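Side-chain contacts in polyketide biosynthesis cytochrome P450 PksS (Bacillus subtilis, PDB 4YZR), which takes part, as a haem-dependent cytochrome P450 monooxygenase, in making the antibiotic polyketide bacillaene, with dihydrobacillaene as its substrate: residues Gln108-Pro112 with Arg113-Asn117; His218-Asn222 with Gly223-Ser227; Ile201-Arg204 with Arg205-Lys209; Ile152-Ser155 with Glu156-Ile160; Lys143-Ala146 with Ser147-Phe151. All coordinates share one frame; numbering follows the deposited sequence.

Contact 1: Gln108-Pro112 with Arg113-Asn117; sequences QAFTP and RTIEN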
# COMPACT_ATOMS: atom_id res chain seq x y z
N GLN A 108 7.70 17.53 2.24
CA GLN A 108 7.81 18.02 3.57
C GLN A 108 6.74 17.47 4.54
O GLN A 108 7.02 17.41 5.74
CB GLN A 108 7.84 19.53 3.55
CG GLN A 108 6.53 20.12 3.17
CD GLN A 108 6.18 20.03 1.69
OE1 GLN A 108 6.94 19.49 0.85
NE2 GLN A 108 5.01 20.59 1.37
N ALA A 109 5.58 17.08 4.11
CA ALA A 109 4.63 16.47 4.89
C ALA A 109 4.94 15.13 5.40
O ALA A 109 4.31 14.59 6.38
CB ALA A 109 3.28 16.46 4.23
N PHE A 110 5.99 14.53 4.85
CA PHE A 110 6.35 13.14 5.22
C PHE A 110 7.79 13.03 5.63
O PHE A 110 8.30 11.91 5.66
CB PHE A 110 5.94 12.23 4.04
CG PHE A 110 4.45 12.07 3.89
CD1 PHE A 110 3.76 11.08 4.57
CD2 PHE A 110 3.75 12.89 3.10
CE1 PHE A 110 2.42 11.03 4.50
CE2 PHE A 110 2.37 12.91 2.97
CZ PHE A 110 1.68 11.91 3.66
N THR A 111 8.34 14.14 6.16
CA THR A 111 9.73 14.01 6.74
C THR A 111 9.73 13.34 8.08
O THR A 111 8.67 13.28 8.78
CB THR A 111 10.32 15.36 6.82
OG1 THR A 111 9.37 16.20 7.50
CG2 THR A 111 10.61 15.83 5.37
N PRO A 112 10.89 12.76 8.46
CA PRO A 112 10.90 11.97 9.70
C PRO A 112 10.34 12.63 10.98
O PRO A 112 9.53 11.98 11.65
CB PRO A 112 12.40 11.62 9.85
CG PRO A 112 12.92 11.56 8.42
CD PRO A 112 12.20 12.72 7.75
N ARG A 113 10.56 13.90 11.20
CA ARG A 113 10.08 14.52 12.42
C ARG A 113 8.59 14.72 12.30
O ARG A 113 7.89 14.61 13.29
CB ARG A 113 10.83 15.87 12.58
CG ARG A 113 10.36 16.67 13.82
CD ARG A 113 10.72 16.02 15.12
NE ARG A 113 10.92 17.08 16.12
CZ ARG A 113 11.27 16.87 17.40
NH1 ARG A 113 11.53 15.63 17.84
NH2 ARG A 113 11.40 17.90 18.21
N THR A 114 8.12 15.21 11.13
CA THR A 114 6.75 15.56 10.94
C THR A 114 5.89 14.30 11.29
O THR A 114 4.91 14.32 12.00
CB THR A 114 6.51 16.06 9.54
OG1 THR A 114 7.28 17.28 9.33
CG2 THR A 114 5.12 16.32 9.38
N ILE A 115 6.29 13.18 10.69
CA ILE A 115 5.51 11.94 10.88
C ILE A 115 5.72 11.47 12.29
O ILE A 115 4.80 11.02 12.96
CB ILE A 115 5.93 10.88 9.87
CG1 ILE A 115 5.54 11.28 8.50
CG2 ILE A 115 5.35 9.54 10.20
CD1 ILE A 115 4.18 11.61 8.37
N GLU A 116 6.94 11.52 12.84
CA GLU A 116 7.18 11.10 14.17
C GLU A 116 6.36 11.82 15.19
O GLU A 116 5.95 11.32 16.18
CB GLU A 116 8.69 11.23 14.56
CG GLU A 116 8.98 10.62 15.88
CD GLU A 116 8.77 9.10 16.01
OE1 GLU A 116 8.78 8.34 15.04
OE2 GLU A 116 8.62 8.56 17.10
N ASN A 117 6.11 13.08 14.89
CA ASN A 117 5.25 13.94 15.72
C ASN A 117 3.81 13.45 15.88
O ASN A 117 3.11 13.81 16.84
CB ASN A 117 5.26 15.39 15.31
CG ASN A 117 6.57 16.10 15.62
OD1 ASN A 117 7.40 15.64 16.42
ND2 ASN A 117 6.75 17.25 15.00
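The phenyl ring of Phe110 is the flat group here, and the CD1 methyl of Ile115 comes up to it at a slant, with Phe110 CD1 and Ile115 CD1 3.9 Å apart. The side chain of Phe110 also touches the haem, Leu212 and Leu353. Ile115 has CG1 turned beside its own backbone N (chi1 -68°), which brings the ethyl arm back to the Phe110 backbone, Ile115 CG1 to Phe110 CA 3.9 Å, its tip crossing to the ring. Its CD1 also lies 3.6 Å from Ala109 O, and the side chain goes on to touch Pro356, Leu357 and Leu360 of helix 355-372.

The outer side is polar. Thr111 stands at the N-cap position of helix 112-116, yet its hydroxyl does not cap the helix: chi1 of 51° sends OG1 back along the chain, where it donates to Gln108 O at 3.2 Å. The same oxygen receives the hydroxyl of Thr114, OG1 to OG1 3.0 Å. The backbone begins the helix as Ile115 N bonds to Thr111 O at 3.1 Å and Glu116 N to Pro112 O at 2.9 Å. The carboxylate of Glu116 turns onward to a salt bridge with Arg119.

The two threonine hydroxyls thus form a short hydrogen-bonded chain, Thr114 OG1 to Thr111 OG1 to Gln108 O. It ties the 3-10 residues that follow helix 98-106 to the first turn of the next helix, and it fixes the rotation of Thr111. The joint is hydroxyl-bonded on one side and apolar on the side that meets the haem.

Contact 2: His218-Asn222 with Gly223-Ser227; sequences HAEEN and GSKLS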
# COMPACT_ATOMS: atom_id res chain seq x y z
N HIS A 218 -0.92 25.52 1.10
CA HIS A 218 0.04 26.61 1.29
C HIS A 218 1.45 26.33 0.89
O HIS A 218 2.26 27.22 0.82
CB HIS A 218 -0.15 27.19 2.67
CG HIS A 218 -1.49 27.86 2.79
ND1 HIS A 218 -2.57 27.32 3.44
CD2 HIS A 218 -1.93 29.01 2.22
CE1 HIS A 218 -3.60 28.15 3.33
NE2 HIS A 218 -3.24 29.16 2.57
N ALA A 219 1.75 25.10 0.48
CA ALA A 219 3.06 24.74 0.03
C ALA A 219 3.45 25.54 -1.28
O ALA A 219 2.65 25.80 -2.12
CB ALA A 219 3.15 23.25 -0.25
N GLU A 220 4.71 25.95 -1.27
CA GLU A 220 5.27 26.64 -2.47
C GLU A 220 6.71 26.25 -2.56
O GLU A 220 7.44 26.24 -1.56
CB GLU A 220 5.16 28.16 -2.29
CG GLU A 220 5.50 28.87 -3.61
CD GLU A 220 5.33 30.40 -3.60
OE1 GLU A 220 4.80 30.97 -2.63
OE2 GLU A 220 5.74 31.02 -4.61
N GLU A 221 7.17 25.93 -3.76
CA GLU A 221 8.54 25.55 -3.95
C GLU A 221 9.06 26.15 -5.27
O GLU A 221 8.42 25.95 -6.29
CB GLU A 221 8.60 24.01 -3.97
CG GLU A 221 9.94 23.45 -4.36
CD GLU A 221 10.77 23.02 -3.18
OE1 GLU A 221 10.54 23.55 -2.05
OE2 GLU A 221 11.64 22.16 -3.39
N ASN A 222 10.17 26.87 -5.18
CA ASN A 222 10.80 27.54 -6.35
C ASN A 222 9.79 28.35 -7.05
O ASN A 222 9.77 28.40 -8.29
CB ASN A 222 11.39 26.51 -7.32
CG ASN A 222 12.45 25.61 -6.68
OD1 ASN A 222 13.31 26.03 -5.90
ND2 ASN A 222 12.39 24.33 -7.04
N GLY A 223 8.92 29.03 -6.31
CA GLY A 223 7.91 29.83 -6.91
C GLY A 223 6.66 29.19 -7.49
O GLY A 223 5.81 29.83 -8.13
N SER A 224 6.53 27.90 -7.26
CA SER A 224 5.41 27.20 -7.81
C SER A 224 4.55 26.57 -6.70
O SER A 224 5.07 26.20 -5.68
CB SER A 224 5.88 26.10 -8.75
OG SER A 224 4.80 25.49 -9.35
N LYS A 225 3.30 26.52 -6.91
CA LYS A 225 2.33 25.88 -5.92
C LYS A 225 1.56 24.84 -6.67
O LYS A 225 1.51 24.79 -7.87
CB LYS A 225 1.33 26.93 -5.38
CG LYS A 225 1.99 28.12 -4.66
CD LYS A 225 0.90 29.16 -4.31
CE LYS A 225 -0.14 28.60 -3.32
NZ LYS A 225 0.53 28.00 -2.13
N LEU A 226 0.92 23.92 -5.91
CA LEU A 226 -0.05 23.03 -6.54
C LEU A 226 -1.30 23.71 -7.03
O LEU A 226 -1.92 24.52 -6.30
CB LEU A 226 -0.43 21.93 -5.54
CG LEU A 226 0.72 21.06 -5.09
CD1 LEU A 226 0.29 20.29 -3.87
CD2 LEU A 226 1.12 20.04 -6.09
N SER A 227 -1.72 23.43 -8.24
CA SER A 227 -2.93 23.94 -8.74
C SER A 227 -4.11 23.22 -8.09
O SER A 227 -3.91 22.17 -7.39
CB SER A 227 -3.01 23.65 -10.21
OG SER A 227 -3.20 22.30 -10.51
O HOH W 1 0.67 24.26 -3.07
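This is a tight two-residue beta hairpin on the protein surface, in the connection between helix 212-218 and the long helix 228-259. Glu221 and Ser224 make a single antiparallel hydrogen-bonded pair: Glu221 N bonds to Ser224 O and Ser224 N to Glu221 O, each 2.9 Å. Between them Asn222 and Gly223 turn the chain as a type I' turn. Both have positive phi, a classic role for the Asn-Gly pair, and Gly223 has no CB to jam against the carbonyl before it.

Below the turn Glu220 and Lys225 lie across each other through their aliphatic parts, CG to CG 3.7 Å. Their charges do not pair. The lysine folds back instead, its bends at chi3 (63°) and chi4 (51°) bringing NZ to Ala219 O at 3.1 Å, from above the carbonyl plane. NZ also bonds to Val217 O, so the ammonium sits at the C-terminal end of helix 212-218, on Val217 O and on Ala219 O just beyond it, where it would probably offset the negative end of the helix dipole. A water lies 2.7 Å from Ala219 O and accepts from Leu226 N at 2.9 Å, between the two arms where they diverge.

Helix 98-106 backs the hairpin: Ser224 OG is hydrogen-bonded to Arg101 NE, Glu221 rests on Ser104 and Leu105, and Leu226 is buried against Leu102 and Leu105. At the hairpin's foot, His218 closes helix 212-218 with ND1 on Ser214 O, and Ser227 stands just before helix 228-259.

Contact 3: Ile201-Arg204 with Arg205-Lys209; sequences IHDR and RIKPK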
# COMPACT_ATOMS: atom_id res chain seq x y z
N ILE A 201 -10.53 22.61 0.62
CA ILE A 201 -9.41 23.35 0.05
C ILE A 201 -9.78 24.85 0.03
O ILE A 201 -9.02 25.70 0.47
CB ILE A 201 -9.14 22.89 -1.35
CG1 ILE A 201 -8.40 21.54 -1.36
CG2 ILE A 201 -8.28 23.91 -2.14
CD1 ILE A 201 -8.45 20.81 -2.59
N HIS A 202 -10.99 25.12 -0.42
CA HIS A 202 -11.43 26.57 -0.45
C HIS A 202 -11.37 27.18 0.91
O HIS A 202 -10.81 28.27 1.10
CB HIS A 202 -12.80 26.62 -1.02
CG HIS A 202 -13.39 27.99 -1.02
ND1 HIS A 202 -14.25 28.43 -0.04
CD2 HIS A 202 -13.24 29.02 -1.88
CE1 HIS A 202 -14.62 29.67 -0.30
NE2 HIS A 202 -14.00 30.06 -1.40
N ASP A 203 -11.90 26.48 1.91
CA ASP A 203 -11.99 26.99 3.21
C ASP A 203 -10.66 27.19 3.81
O ASP A 203 -10.42 28.20 4.47
CB ASP A 203 -12.86 26.09 4.09
CG ASP A 203 -14.31 26.06 3.66
OD1 ASP A 203 -14.77 26.81 2.74
OD2 ASP A 203 -14.99 25.22 4.28
N ARG A 204 -9.71 26.25 3.57
CA ARG A 204 -8.42 26.34 4.21
C ARG A 204 -7.39 27.24 3.53
O ARG A 204 -6.42 27.60 4.14
CB ARG A 204 -7.84 24.89 4.44
CG ARG A 204 -8.78 24.19 5.39
CD ARG A 204 -8.59 22.66 5.50
NE ARG A 204 -9.65 22.08 6.33
CZ ARG A 204 -9.67 20.84 6.79
NH1 ARG A 204 -8.71 19.96 6.41
NH2 ARG A 204 -10.73 20.40 7.41
N ARG A 205 -7.63 27.54 2.28
CA ARG A 205 -6.81 28.53 1.61
C ARG A 205 -7.04 29.87 2.32
O ARG A 205 -6.08 30.63 2.54
CB ARG A 205 -7.17 28.62 0.15
CG ARG A 205 -6.10 29.38 -0.67
CD ARG A 205 -6.41 29.39 -2.15
NE ARG A 205 -6.12 28.14 -2.90
CZ ARG A 205 -7.03 27.34 -3.45
NH1 ARG A 205 -8.32 27.54 -3.22
NH2 ARG A 205 -6.65 26.29 -4.18
N ILE A 206 -8.29 30.13 2.67
CA ILE A 206 -8.69 31.38 3.34
C ILE A 206 -8.32 31.36 4.81
O ILE A 206 -7.75 32.32 5.29
CB ILE A 206 -10.19 31.64 3.16
CG1 ILE A 206 -10.47 31.89 1.67
CG2 ILE A 206 -10.63 32.87 3.97
CD1 ILE A 206 -11.91 31.83 1.25
N LYS A 207 -8.62 30.26 5.52
CA LYS A 207 -8.35 30.07 6.96
C LYS A 207 -7.62 28.73 7.17
O LYS A 207 -8.25 27.72 7.44
CB LYS A 207 -9.61 30.17 7.86
CG LYS A 207 -10.90 29.49 7.40
CD LYS A 207 -11.87 29.27 8.59
CE LYS A 207 -12.92 28.14 8.45
NZ LYS A 207 -13.61 27.96 7.13
N PRO A 208 -6.31 28.75 7.12
CA PRO A 208 -5.61 27.47 7.31
C PRO A 208 -5.64 26.89 8.70
O PRO A 208 -5.58 27.62 9.70
CB PRO A 208 -4.17 27.79 6.89
CG PRO A 208 -4.04 29.25 7.08
CD PRO A 208 -5.37 29.82 6.74
N LYS A 209 -5.69 25.55 8.79
CA LYS A 209 -5.66 24.87 10.03
C LYS A 209 -4.46 23.95 10.08
O LYS A 209 -3.67 23.89 9.15
CB LYS A 209 -6.95 24.05 10.25
CG LYS A 209 -8.26 24.75 9.89
CD LYS A 209 -8.70 25.76 10.92
CE LYS A 209 -10.11 26.23 10.61
NZ LYS A 209 -10.54 27.33 11.50
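His202 and Ile206 lie side by side and point the same way, an i to i+4 pair on the last turns of helix 183-206, the G helix of the P450 fold. The CD1 methyl of Ile206 sits over one face of the imidazole, 4.1 Å from the ring centroid and 26° off its normal, a CH-pi contact. At the edge of the same ring ND1 donates to Asp203 OD1 at 3.3 Å. The carboxylate oxygen lies in the ring plane and is met on its anti side, so face and edge together limit how the ring can turn.

Asp203 and Lys207 also run alongside each other. The ammonium comes close to the CB of Asp203, NZ to CB 3.6 Å, but its distance of 4.2 Å from Asp203 OD2 is too long for a salt bridge; OD2 is paired with Lys199 one turn back. Ile201 and Arg205 meet at an angle instead, with Arg205 NH2 3.5 Å from Ile201 CG2. The bend at chi3 (-77°) brings the guanidinium up to the CG2 branch at a slant, and its charge goes to Glu228 at the start of helix 228-259. Arg204 extends its chain elsewhere, to a salt bridge with Asp211 and to the carbonyls of Met158 and Gly159.

Here the helix runs out. Lys207 leaves helical angles but still bonds back, N to Asp203 O at 2.9 Å. Pro208 follows with no N-H to give, and its CB and CD each rest 3.6 Å from Arg204 O.

Contact 4: Ile152-Ser155 with Glu156-Ile160; sequences IVIS and ELMGI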
# COMPACT_ATOMS: atom_id res chain seq x y z
N ILE A 152 -8.67 6.29 10.83
CA ILE A 152 -8.70 7.39 11.78
C ILE A 152 -7.41 8.24 11.65
O ILE A 152 -7.46 9.45 11.71
CB ILE A 152 -8.92 6.92 13.23
CG1 ILE A 152 -10.27 6.11 13.29
CG2 ILE A 152 -8.92 8.10 14.20
CD1 ILE A 152 -10.39 5.33 14.56
N VAL A 153 -6.27 7.58 11.46
CA VAL A 153 -5.04 8.33 11.24
C VAL A 153 -5.12 9.24 10.06
O VAL A 153 -4.79 10.45 10.12
CB VAL A 153 -3.86 7.34 11.10
CG1 VAL A 153 -2.62 8.19 10.64
CG2 VAL A 153 -3.62 6.65 12.44
N ILE A 154 -5.60 8.75 8.93
CA ILE A 154 -5.77 9.57 7.72
C ILE A 154 -6.76 10.66 7.96
O ILE A 154 -6.55 11.80 7.47
CB ILE A 154 -6.20 8.73 6.47
CG1 ILE A 154 -5.03 8.16 5.87
CG2 ILE A 154 -7.04 9.55 5.42
CD1 ILE A 154 -4.17 9.23 5.19
N SER A 155 -7.83 10.36 8.54
CA SER A 155 -8.86 11.40 8.89
C SER A 155 -8.28 12.46 9.72
O SER A 155 -8.51 13.65 9.43
CB SER A 155 -10.05 10.80 9.61
OG SER A 155 -10.77 9.90 8.76
N GLU A 156 -7.60 12.15 10.77
CA GLU A 156 -6.94 13.18 11.61
C GLU A 156 -5.93 13.93 10.82
O GLU A 156 -5.86 15.19 10.92
CB GLU A 156 -6.32 12.55 12.84
CG GLU A 156 -7.27 12.02 13.89
CD GLU A 156 -6.62 11.60 15.20
OE1 GLU A 156 -5.44 11.71 15.32
OE2 GLU A 156 -7.37 11.25 16.14
N LEU A 157 -5.12 13.24 10.01
CA LEU A 157 -4.06 13.95 9.29
C LEU A 157 -4.63 14.94 8.28
O LEU A 157 -4.09 16.05 8.12
CB LEU A 157 -3.21 12.89 8.58
CG LEU A 157 -2.06 13.42 7.74
CD1 LEU A 157 -1.06 14.13 8.57
CD2 LEU A 157 -1.39 12.30 7.01
N MET A 158 -5.70 14.59 7.61
CA MET A 158 -6.34 15.43 6.63
C MET A 158 -7.36 16.44 7.28
O MET A 158 -7.98 17.23 6.54
CB MET A 158 -7.10 14.61 5.62
CG MET A 158 -6.23 13.68 4.85
SD MET A 158 -5.12 14.54 3.74
CE MET A 158 -4.18 13.16 3.07
N GLY A 159 -7.59 16.40 8.55
CA GLY A 159 -8.54 17.27 9.21
C GLY A 159 -9.95 16.99 8.84
O GLY A 159 -10.76 17.94 8.74
N ILE A 160 -10.33 15.73 8.65
CA ILE A 160 -11.73 15.41 8.33
C ILE A 160 -12.48 15.46 9.68
O ILE A 160 -12.17 14.69 10.58
CB ILE A 160 -11.85 13.98 7.70
CG1 ILE A 160 -11.01 13.81 6.47
CG2 ILE A 160 -13.28 13.62 7.38
CD1 ILE A 160 -11.14 14.86 5.44
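Met158 keeps CG beside its own backbone N (chi1 -61°), which sets that methylene 4.2 Å from Ile154 CG2; the bend at chi2 (-69°) then directs the sulfur. The same CG is 3.2 Å from Ile154 O. Ile154 presents that CG2 branch from a position anti to its backbone N, and its side chain comes within about 4 Å of the haem, so this face of helix 148-158, the E helix of the P450 fold, packs towards the cofactor.

On the other side, Ile152 and Glu156 lie side by side, pointing the same way. The extended carboxylate chain of Glu156 passes the isoleucine, with OE2 4.0 Å from Ile152 CG2, and its methylenes lean on Ile152 O.

The helix then ends in a Schellman motif. Glu156 N, Leu157 N and Met158 N make the regular i to i-4 bonds, the last to Ile154 O at 2.9 Å. Gly159 turns to positive phi (68°), its N bonds to Glu156 O at 3.2 Å, and Ile160 N reaches over to Ser155 O at 2.9 Å. That turn folds Ile160 back towards the helix, with its CB 4.1 Å from Ser155 CB. The buried hydroxyl of Ser155 is itself satisfied one turn earlier, by Phe151 O.

Around this helix end, Ile152, Val153 and Glu156 touch Ile125 of helix 119-133, while Leu157 and Met158 press on Leu212 of helix 212-218. Ile160 touches Phe168 of helix 165-175 and Tyr196 and Leu200 of helix 183-206.

Contact 5: Lys143-Ala146 with Ser147-Phe151; sequences KSFA and SPLPF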
# COMPACT_ATOMS: atom_id res chain seq x y z
N LYS A 143 -12.09 -5.72 11.20
CA LYS A 143 -13.07 -4.75 11.58
C LYS A 143 -12.73 -3.91 12.77
O LYS A 143 -13.10 -2.71 12.88
CB LYS A 143 -14.42 -5.50 11.74
CG LYS A 143 -15.61 -4.62 11.98
CD LYS A 143 -16.89 -5.49 12.11
CE LYS A 143 -16.93 -6.54 13.23
NZ LYS A 143 -16.22 -6.19 14.50
N SER A 144 -12.12 -4.56 13.77
CA SER A 144 -11.90 -3.95 15.06
C SER A 144 -10.66 -3.13 15.17
O SER A 144 -10.53 -2.37 16.10
CB SER A 144 -11.93 -5.01 16.15
OG SER A 144 -10.85 -5.86 16.07
N PHE A 145 -9.66 -3.37 14.29
CA PHE A 145 -8.35 -2.79 14.59
C PHE A 145 -7.59 -2.45 13.28
O PHE A 145 -7.24 -1.25 13.10
CB PHE A 145 -7.51 -3.84 15.39
CG PHE A 145 -6.21 -3.29 16.00
CD1 PHE A 145 -6.24 -2.30 16.92
CD2 PHE A 145 -5.02 -3.87 15.63
CE1 PHE A 145 -5.06 -1.79 17.47
CE2 PHE A 145 -3.85 -3.44 16.21
CZ PHE A 145 -3.88 -2.42 17.07
N ALA A 146 -7.37 -3.37 12.41
CA ALA A 146 -6.49 -3.12 11.20
C ALA A 146 -7.18 -2.19 10.29
O ALA A 146 -6.49 -1.33 9.69
CB ALA A 146 -6.18 -4.40 10.55
N SER A 147 -8.51 -2.28 10.02
CA SER A 147 -9.19 -1.33 9.14
C SER A 147 -9.40 0.04 9.77
O SER A 147 -9.10 1.07 9.16
CB SER A 147 -10.51 -1.94 8.63
OG SER A 147 -10.31 -3.17 7.93
N PRO A 148 -9.87 0.16 11.03
CA PRO A 148 -10.17 1.51 11.58
C PRO A 148 -8.97 2.31 11.88
O PRO A 148 -8.98 3.50 11.69
CB PRO A 148 -11.04 1.25 12.83
CG PRO A 148 -10.79 -0.19 13.12
CD PRO A 148 -10.49 -0.92 11.88
N LEU A 149 -7.86 1.72 12.31
CA LEU A 149 -6.73 2.52 12.76
C LEU A 149 -6.20 3.41 11.63
O LEU A 149 -6.15 4.65 11.80
CB LEU A 149 -5.67 1.72 13.46
CG LEU A 149 -4.47 2.51 13.97
CD1 LEU A 149 -3.86 1.96 15.31
CD2 LEU A 149 -3.39 2.76 13.00
N PRO A 150 -5.90 2.88 10.44
CA PRO A 150 -5.36 3.75 9.36
C PRO A 150 -6.39 4.76 8.96
O PRO A 150 -6.02 5.89 8.54
CB PRO A 150 -4.98 2.78 8.30
CG PRO A 150 -4.71 1.47 9.05
CD PRO A 150 -5.79 1.45 10.08
N PHE A 151 -7.67 4.40 8.95
CA PHE A 151 -8.72 5.37 8.61
C PHE A 151 -8.76 6.52 9.55
O PHE A 151 -8.89 7.69 9.09
CB PHE A 151 -10.07 4.67 8.51
CG PHE A 151 -11.22 5.62 8.16
CD1 PHE A 151 -11.46 5.90 6.86
CD2 PHE A 151 -11.89 6.24 9.13
CE1 PHE A 151 -12.50 6.87 6.58
CE2 PHE A 151 -12.90 7.11 8.85
CZ PHE A 151 -13.14 7.43 7.61
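The short helix 141-146 ends in a wider pi-type turn and leads straight into helix 148-158, the E helix, and the prolines of the second helix shape the joint. Pro148 lays its ring against the outgoing turn: CD is 3.3 Å from Lys143 O and CG 3.6 Å from Phe145 N. Having no N-H, Pro148 meets that carbonyl with carbon alone. The helical bond across the joint is Leu149 N to Phe145 O, 3.1 Å long.

Next to this bond the side chains of Phe145 and Leu149 point into the core and meet loosely, CE1 to CD1 4.5 Å, the methyl slanting onto the ring. Leu149 CB also touches Phe145 O at 3.4 Å. One turn on, Pro150 again brings no N-H, and the buried Ala146 O has no hydrogen-bond partner in the model.

The joint is wedged among four helices. Phe145 packs on Leu130 of helix 119-133 and on Ala365 and Leu369 of helix 355-372; Leu149 reaches Ala126 and Leu129. Ala146 and Pro150 touch Leu250 of helix 228-259, and Phe151 continues to Phe168 of helix 165-175.

In the fold
Contacts 2 and 3 are surface contacts, whereas contacts 1, 4 and 5 are partly buried; Phe110 of contact 1 and Ile154 of contact 4 each approach the haem. Contacts 4 and 5 occupy the end and the beginning of helix 148-158, their centres about 13 Å apart. Both are mainly apolar, but contact 4 closes its carbonyls with backbone N-H groups, whereas the prolines of contact 5 leave Ala146 O without a partner; at the surface, charged and polar chains do more of the work. Arg204 ties contact 3 to the end of helix 148-158 in contact 4, and His218 NE2 of contact 2 reaches Arg205 O at 3.2 Å. Contact 1 joins contact 2 by packing, Gln108 against Ala219.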